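Local coordinates for methyl-accepting chemotaxis protein, putative (Geobacter sulfurreducens, PDB 3OOV) that probably acts in chemotactic signal transduction, its GAF domain being of a kind that often senses small ligands in bacterial receptors, at residues I39-F51 and V66-F80. Sequence-based numbering, arbitrary orientation.
Sequences ILMADTARTSLSF and VLPLDQRGGVITKCF
With CG set opposite its carbonyl carbon (chi1 -72°), Leu49 places its two methyls against Leu69, Ile76 and Phe80, while Phe80, its CG opposite the backbone N (chi1 -178°), brings its ring to the same sheet face. Leu49 CD1 meets Ile76 CG2 at 3.6 Å, and its CG lies 3.8 Å from CG of Leu69, the two leucines crossing nearly at right angles. Leu69 CD1 in turn rests over one face of the Phe80 ring, toward the rim, and Ala42 CB comes within 3.6 Å of CZ of that ring. Cutting Leu49 back to an alanine here would probably open a gap between Leu69 and Ile76 and leave the helix less firmly seated on the sheet. Backbone pairing fixes the register: Leu49 N donates to Leu67 O at 2.8 Å, and Leu67 N returns a bond to Leu49 O. Beyond them Leu69 N reaches Thr47 O at 3.1 Å from above the carbonyl plane. Farther along, Leu67 CD1 packs on Leu40 CD2 (3.6 Å). Antiparallel strands 48-51 and 66-68, followed by a helix folded back over one sheet face, are consistent with the GAF fold, where this side commonly forms the ligand pocket.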
ATOM      1  N   ILE A  39      -5.141   0.323  17.866  1.00 12.31           N
ATOM      2  CA  ILE A  39      -3.691   0.560  17.795  1.00 12.17           C
ATOM      3  C   ILE A  39      -2.933  -0.495  18.604  1.00 12.87           C
ATOM      4  O   ILE A  39      -3.203  -0.688  19.783  1.00 12.44           O
ATOM      5  CB  ILE A  39      -3.298   1.970  18.266  1.00 12.40           C
ATOM      6  CG1 ILE A  39      -4.095   3.018  17.525  1.00 11.45           C
ATOM      7  CG2 ILE A  39      -1.721   2.214  18.104  1.00  8.99           C
ATOM      8  CD1 ILE A  39      -3.886   4.472  18.124  1.00 15.46           C
ATOM      9  N   LEU A  40      -2.015  -1.191  17.938  1.00 12.73           N
ATOM     10  CA  LEU A  40      -1.251  -2.292  18.522  1.00 13.35           C
ATOM     11  C   LEU A  40       0.219  -1.977  18.361  1.00 14.11           C
ATOM     12  O   LEU A  40       0.623  -1.474  17.287  1.00 15.51           O
ATOM     13  CB  LEU A  40      -1.570  -3.603  17.838  1.00 11.64           C
ATOM     14  CG  LEU A  40      -3.098  -3.945  17.920  1.00 16.12           C
ATOM     15  CD1 LEU A  40      -3.787  -3.550  16.613  1.00 15.60           C
ATOM     16  CD2 LEU A  40      -3.404  -5.422  18.220  1.00 17.27           C
HETATM   17  N   MSE A  41       0.997  -2.236  19.421  1.00 13.66           N
HETATM   18  CA  MSE A  41       2.449  -1.929  19.481  1.00 13.69           C
HETATM   19  C   MSE A  41       3.273  -3.206  19.653  1.00 13.01           C
HETATM   20  O   MSE A  41       2.908  -4.089  20.467  1.00 12.06           O
HETATM   21  CB  MSE A  41       2.708  -0.951  20.628  1.00 13.77           C
HETATM   22  CG  MSE A  41       1.998   0.391  20.350  1.00 16.18           C
HETATM   23 SE   MSE A  41       2.876   1.405  18.841  1.00 23.68          SE
HETATM   24  CE  MSE A  41       4.531   1.674  19.732  1.00 18.56           C
ATOM     25  N   ALA A  42       4.301  -3.370  18.821  1.00 12.16           N
ATOM     26  CA  ALA A  42       5.182  -4.558  18.948  1.00 13.10           C
ATOM     27  C   ALA A  42       5.901  -4.571  20.298  1.00 13.33           C
ATOM     28  O   ALA A  42       6.268  -3.484  20.842  1.00 12.75           O
ATOM     29  CB  ALA A  42       6.227  -4.529  17.841  1.00 14.12           C
ATOM     30  N   ASP A  43       6.103  -5.742  20.870  1.00 14.87           N
ATOM     31  CA  ASP A  43       6.986  -5.797  22.070  1.00 15.66           C
ATOM     32  C   ASP A  43       8.445  -5.561  21.612  1.00 17.70           C
ATOM     33  O   ASP A  43       8.705  -5.330  20.389  1.00 16.64           O
ATOM     34  CB  ASP A  43       6.871  -7.103  22.836  1.00 15.32           C
ATOM     35  CG  ASP A  43       7.165  -8.365  21.964  1.00 16.34           C
ATOM     36  OD1 ASP A  43       7.410  -8.294  20.745  1.00 14.92           O
ATOM     37  OD2 ASP A  43       7.069  -9.473  22.504  1.00 18.33           O
ATOM     38  N   THR A  44       9.370  -5.596  22.584  1.00 17.58           N
ATOM     39  CA  THR A  44      10.750  -5.276  22.309  1.00 18.41           C
ATOM     40  C   THR A  44      11.415  -6.300  21.383  1.00 17.93           C
ATOM     41  O   THR A  44      12.220  -5.931  20.569  1.00 20.90           O
ATOM     42  CB  THR A  44      11.614  -4.932  23.589  1.00 17.64           C
ATOM     43  OG1 THR A  44      12.769  -4.221  23.152  1.00 18.00           O
ATOM     44  CG2 THR A  44      12.062  -6.163  24.323  1.00 17.41           C
ATOM     45  N   ALA A  45      10.995  -7.537  21.443  1.00 18.25           N
ATOM     46  CA  ALA A  45      11.502  -8.566  20.559  1.00 19.65           C
ATOM     47  C   ALA A  45      10.820  -8.503  19.196  1.00 19.73           C
ATOM     48  O   ALA A  45      11.260  -9.184  18.274  1.00 19.41           O
ATOM     49  CB  ALA A  45      11.253  -9.966  21.178  1.00 18.34           C
ATOM     50  N   ARG A  46       9.726  -7.738  19.088  1.00 18.93           N
ATOM     51  CA  ARG A  46       8.998  -7.623  17.819  1.00 19.77           C
ATOM     52  C   ARG A  46       8.471  -8.951  17.310  1.00 18.92           C
ATOM     53  O   ARG A  46       8.401  -9.183  16.119  1.00 20.05           O
ATOM     54  CB  ARG A  46       9.837  -6.846  16.729  1.00 18.99           C
ATOM     55  CG  ARG A  46      10.250  -5.426  17.315  1.00 21.69           C
ATOM     56  CD  ARG A  46      10.764  -4.399  16.310  1.00 29.97           C
ATOM     57  NE  ARG A  46      11.179  -3.148  16.987  1.00 31.79           N
ATOM     58  CZ  ARG A  46      11.964  -2.200  16.454  1.00 33.62           C
ATOM     59  NH1 ARG A  46      12.463  -2.304  15.209  1.00 32.15           N
ATOM     60  NH2 ARG A  46      12.273  -1.139  17.187  1.00 34.51           N
ATOM     61  N   THR A  47       8.104  -9.828  18.210  1.00 19.73           N
ATOM     62  CA  THR A  47       7.414 -11.049  17.830  1.00 20.34           C
ATOM     63  C   THR A  47       6.021 -11.126  18.394  1.00 19.86           C
ATOM     64  O   THR A  47       5.346 -12.136  18.224  1.00 19.52           O
ATOM     65  CB  THR A  47       8.157 -12.285  18.352  1.00 21.88           C
ATOM     66  OG1 THR A  47       8.376 -12.113  19.738  1.00 21.62           O
ATOM     67  CG2 THR A  47       9.526 -12.484  17.585  1.00 24.87           C
ATOM     68  N   SER A  48       5.599 -10.101  19.134  1.00 18.65           N
ATOM     69  CA  SER A  48       4.173  -9.965  19.474  1.00 17.77           C
ATOM     70  C   SER A  48       3.734  -8.522  19.375  1.00 16.14           C
ATOM     71  O   SER A  48       4.543  -7.601  19.531  1.00 14.98           O
ATOM     72  CB  SER A  48       3.924 -10.403  20.942  1.00 18.33           C
ATOM     73  OG  SER A  48       4.198 -11.792  21.077  1.00 25.16           O
ATOM     74  N   LEU A  49       2.418  -8.330  19.323  1.00 15.50           N
ATOM     75  CA  LEU A  49       1.798  -7.017  19.400  1.00 13.69           C
ATOM     76  C   LEU A  49       0.936  -6.880  20.657  1.00 13.89           C
ATOM     77  O   LEU A  49       0.046  -7.681  20.868  1.00 11.99           O
ATOM     78  CB  LEU A  49       0.864  -6.869  18.215  1.00 12.63           C
ATOM     79  CG  LEU A  49       1.503  -6.693  16.822  1.00 15.56           C
ATOM     80  CD1 LEU A  49       0.314  -6.767  15.719  1.00 13.50           C
ATOM     81  CD2 LEU A  49       2.372  -5.417  16.700  1.00 10.18           C
ATOM     82  N   SER A  50       1.120  -5.827  21.428  1.00 12.79           N
ATOM     83  CA  SER A  50       0.213  -5.651  22.485  1.00 15.50           C
ATOM     84  C   SER A  50      -0.883  -4.608  22.088  1.00 15.43           C
ATOM     85  O   SER A  50      -0.666  -3.671  21.306  1.00 14.22           O
ATOM     86  CB  SER A  50       0.956  -5.396  23.804  1.00 16.48           C
ATOM     87  OG  SER A  50       1.419  -4.088  23.811  1.00 20.19           O
ATOM     88  N   PHE A  51      -2.099  -4.871  22.522  1.00 14.94           N
ATOM     89  CA  PHE A  51      -3.226  -4.084  22.073  1.00 14.35           C
ATOM     90  C   PHE A  51      -3.302  -2.869  23.016  1.00 14.25           C
ATOM     91  O   PHE A  51      -3.607  -3.033  24.165  1.00 14.30           O
ATOM     92  CB  PHE A  51      -4.467  -4.969  22.145  1.00 13.31           C
ATOM     93  CG  PHE A  51      -5.605  -4.612  21.148  1.00 12.24           C
ATOM     94  CD1 PHE A  51      -6.407  -5.624  20.623  1.00 13.86           C
ATOM     95  CD2 PHE A  51      -5.898  -3.284  20.804  1.00 12.04           C
ATOM     96  CE1 PHE A  51      -7.465  -5.325  19.710  1.00 15.75           C
ATOM     97  CE2 PHE A  51      -6.946  -2.983  19.909  1.00 14.87           C
ATOM     98  CZ  PHE A  51      -7.750  -3.965  19.410  1.00 13.19           C
ATOM     99  N   VAL A  66      -2.369  -9.551  24.116  1.00 16.41           N
ATOM    100  CA  VAL A  66      -1.087  -9.643  23.390  1.00 16.75           C
ATOM    101  C   VAL A  66      -1.283 -10.702  22.341  1.00 17.58           C
ATOM    102  O   VAL A  66      -1.794 -11.783  22.635  1.00 19.30           O
ATOM    103  CB  VAL A  66       0.099 -10.062  24.359  1.00 16.83           C
ATOM    104  CG1 VAL A  66       1.492 -10.184  23.624  1.00 12.10           C
ATOM    105  CG2 VAL A  66       0.191  -9.114  25.576  1.00 15.34           C
ATOM    106  N   LEU A  67      -0.777 -10.445  21.147  1.00 18.01           N
ATOM    107  CA  LEU A  67      -1.151 -11.233  19.984  1.00 17.83           C
ATOM    108  C   LEU A  67       0.142 -11.638  19.247  1.00 18.18           C
ATOM    109  O   LEU A  67       1.062 -10.803  19.118  1.00 17.33           O
ATOM    110  CB  LEU A  67      -2.073 -10.366  19.082  1.00 17.36           C
ATOM    111  CG  LEU A  67      -3.474 -10.037  19.697  1.00 16.90           C
ATOM    112  CD1 LEU A  67      -4.129  -8.838  19.052  1.00 13.51           C
ATOM    113  CD2 LEU A  67      -4.384 -11.316  19.580  1.00 12.60           C
ATOM    114  N   PRO A  68       0.217 -12.891  18.757  1.00 17.92           N
ATOM    115  CA  PRO A  68       1.457 -13.271  17.974  1.00 18.78           C
ATOM    116  C   PRO A  68       1.663 -12.566  16.636  1.00 19.32           C
ATOM    117  O   PRO A  68       0.735 -12.445  15.866  1.00 19.87           O
ATOM    118  CB  PRO A  68       1.264 -14.782  17.699  1.00 18.37           C
ATOM    119  CG  PRO A  68      -0.246 -15.030  17.800  1.00 18.84           C
ATOM    120  CD  PRO A  68      -0.790 -13.972  18.796  1.00 16.85           C
ATOM    121  N   LEU A  69       2.892 -12.159  16.326  1.00 20.28           N
ATOM    122  CA  LEU A  69       3.196 -11.588  15.025  1.00 20.80           C
ATOM    123  C   LEU A  69       3.694 -12.674  14.144  1.00 21.95           C
ATOM    124  O   LEU A  69       4.870 -12.744  13.858  1.00 24.51           O
ATOM    125  CB  LEU A  69       4.318 -10.547  15.103  1.00 20.86           C
ATOM    126  CG  LEU A  69       3.869  -9.104  15.178  1.00 20.27           C
ATOM    127  CD1 LEU A  69       5.015  -8.231  15.497  1.00 15.06           C
ATOM    128  CD2 LEU A  69       3.186  -8.643  13.871  1.00 17.09           C
ATOM    129  N   ASP A  70       2.811 -13.542  13.701  1.00 22.30           N
ATOM    130  CA  ASP A  70       3.196 -14.539  12.784  1.00 21.46           C
ATOM    131  C   ASP A  70       1.983 -14.568  11.861  1.00 22.88           C
ATOM    132  O   ASP A  70       1.197 -13.570  11.756  1.00 21.24           O
ATOM    133  CB  ASP A  70       3.507 -15.885  13.512  1.00 21.85           C
ATOM    134  CG  ASP A  70       2.318 -16.429  14.384  1.00 23.98           C
ATOM    135  OD1 ASP A  70       1.136 -16.202  14.061  1.00 20.21           O
ATOM    136  OD2 ASP A  70       2.571 -17.148  15.397  1.00 28.34           O
ATOM    137  N   GLN A  71       1.774 -15.721  11.261  1.00 22.79           N
ATOM    138  CA  GLN A  71       0.821 -15.831  10.183  1.00 23.53           C
ATOM    139  C   GLN A  71      -0.601 -15.743  10.735  1.00 21.60           C
ATOM    140  O   GLN A  71      -1.520 -15.397   9.992  1.00 20.45           O
ATOM    141  CB  GLN A  71       1.063 -17.123   9.360  1.00 24.28           C
ATOM    142  CG  GLN A  71       0.733 -18.438  10.129  1.00 28.91           C
ATOM    143  CD  GLN A  71       1.830 -18.849  11.153  1.00 35.66           C
ATOM    144  OE1 GLN A  71       3.000 -18.409  11.064  1.00 36.82           O
ATOM    145  NE2 GLN A  71       1.442 -19.689  12.131  1.00 35.53           N
ATOM    146  N   ARG A  72      -0.763 -16.001  12.040  1.00 20.64           N
ATOM    147  CA  ARG A  72      -2.100 -15.957  12.655  1.00 18.62           C
ATOM    148  C   ARG A  72      -2.658 -14.550  12.573  1.00 17.53           C
ATOM    149  O   ARG A  72      -3.857 -14.355  12.598  1.00 18.00           O
ATOM    150  CB  ARG A  72      -2.100 -16.483  14.092  1.00 18.20           C
ATOM    151  CG  ARG A  72      -2.113 -18.009  14.169  1.00 19.67           C
ATOM    152  CD  ARG A  72      -1.669 -18.567  15.558  1.00 17.40           C
ATOM    153  NE  ARG A  72      -0.354 -18.148  16.025  1.00 21.90           N
ATOM    154  CZ  ARG A  72       0.154 -18.530  17.212  1.00 25.82           C
ATOM    155  NH1 ARG A  72      -0.559 -19.310  18.059  1.00 23.97           N
ATOM    156  NH2 ARG A  72       1.365 -18.128  17.577  1.00 23.73           N
ATOM    157  N   GLY A  73      -1.796 -13.565  12.407  1.00 16.27           N
ATOM    158  CA  GLY A  73      -2.256 -12.190  12.364  1.00 16.36           C
ATOM    159  C   GLY A  73      -2.577 -11.800  10.946  1.00 16.92           C
ATOM    160  O   GLY A  73      -2.798 -10.618  10.684  1.00 18.08           O
ATOM    161  N   GLY A  74      -2.583 -12.768  10.024  1.00 16.54           N
ATOM    162  CA  GLY A  74      -2.895 -12.486   8.608  1.00 15.41           C
ATOM    163  C   GLY A  74      -2.311 -11.153   8.101  1.00 15.80           C
ATOM    164  O   GLY A  74      -1.082 -10.966   7.996  1.00 15.34           O
ATOM    165  N   VAL A  75      -3.190 -10.233   7.736  1.00 15.45           N
ATOM    166  CA  VAL A  75      -2.764  -9.044   7.060  1.00 16.20           C
ATOM    167  C   VAL A  75      -2.205  -8.006   8.042  1.00 15.63           C
ATOM    168  O   VAL A  75      -1.544  -7.075   7.658  1.00 15.67           O
ATOM    169  CB  VAL A  75      -3.943  -8.447   6.218  1.00 17.97           C
ATOM    170  CG1 VAL A  75      -5.115  -8.031   7.131  1.00 17.54           C
ATOM    171  CG2 VAL A  75      -3.460  -7.262   5.432  1.00 21.50           C
ATOM    172  N   ILE A  76      -2.528  -8.124   9.328  1.00 16.08           N
ATOM    173  CA  ILE A  76      -1.891  -7.250  10.289  1.00 15.88           C
ATOM    174  C   ILE A  76      -0.391  -7.532  10.363  1.00 15.23           C
ATOM    175  O   ILE A  76       0.433  -6.622  10.327  1.00 14.65           O
ATOM    176  CB  ILE A  76      -2.539  -7.359  11.697  1.00 16.67           C
ATOM    177  CG1 ILE A  76      -3.942  -6.717  11.656  1.00 17.25           C
ATOM    178  CG2 ILE A  76      -1.667  -6.644  12.750  1.00 17.16           C
ATOM    179  CD1 ILE A  76      -4.837  -7.058  12.831  1.00 13.08           C
ATOM    180  N   THR A  77      -0.048  -8.797  10.476  1.00 15.45           N
ATOM    181  CA  THR A  77       1.364  -9.176  10.409  1.00 16.60           C
ATOM    182  C   THR A  77       2.029  -8.730   9.096  1.00 15.86           C
ATOM    183  O   THR A  77       3.204  -8.286   9.100  1.00 16.33           O
ATOM    184  CB  THR A  77       1.463 -10.712  10.528  1.00 15.98           C
ATOM    185  OG1 THR A  77       0.961 -11.049  11.808  1.00 14.42           O
ATOM    186  CG2 THR A  77       2.953 -11.222  10.402  1.00 16.96           C
ATOM    187  N   LYS A  78       1.320  -8.868   7.973  1.00 15.51           N
ATOM    188  CA  LYS A  78       1.932  -8.430   6.684  1.00 16.06           C
ATOM    189  C   LYS A  78       2.157  -6.981   6.645  1.00 16.12           C
ATOM    190  O   LYS A  78       3.201  -6.543   6.109  1.00 16.96           O
ATOM    191  CB  LYS A  78       1.131  -8.865   5.470  1.00 16.05           C
ATOM    192  CG  LYS A  78       1.286 -10.336   5.181  1.00 17.60           C
ATOM    193  CD  LYS A  78      -0.005 -10.965   4.682  1.00 26.16           C
ATOM    194  CE  LYS A  78      -0.261 -10.534   3.265  1.00 28.44           C
ATOM    195  NZ  LYS A  78       0.945 -10.977   2.404  1.00 36.01           N
ATOM    196  N   CYS A  79       1.176  -6.194   7.146  1.00 15.07           N
ATOM    197  CA  CYS A  79       1.389  -4.748   7.261  1.00 15.27           C
ATOM    198  C   CYS A  79       2.693  -4.426   8.044  1.00 15.51           C
ATOM    199  O   CYS A  79       3.522  -3.545   7.644  1.00 13.90           O
ATOM    200  CB  CYS A  79       0.212  -4.077   8.017  1.00 15.59           C
ATOM    201  SG  CYS A  79       0.447  -2.314   8.257  1.00 17.45           S
ATOM    202  N   PHE A  80       2.814  -5.070   9.204  1.00 14.90           N
ATOM    203  CA  PHE A  80       3.929  -4.803  10.116  1.00 15.57           C
ATOM    204  C   PHE A  80       5.281  -5.178   9.416  1.00 16.95           C
ATOM    205  O   PHE A  80       6.219  -4.368   9.395  1.00 15.11           O
ATOM    206  CB  PHE A  80       3.784  -5.635  11.390  1.00 15.66           C
ATOM    207  CG  PHE A  80       4.864  -5.370  12.397  1.00 15.41           C
ATOM    208  CD1 PHE A  80       4.718  -4.311  13.323  1.00 14.07           C
ATOM    209  CD2 PHE A  80       6.010  -6.167  12.434  1.00 13.41           C
ATOM    210  CE1 PHE A  80       5.717  -4.049  14.250  1.00 16.19           C
ATOM    211  CE2 PHE A  80       7.019  -5.927  13.370  1.00 18.05           C
ATOM    212  CZ  PHE A  80       6.859  -4.881  14.295  1.00 17.54           C
TER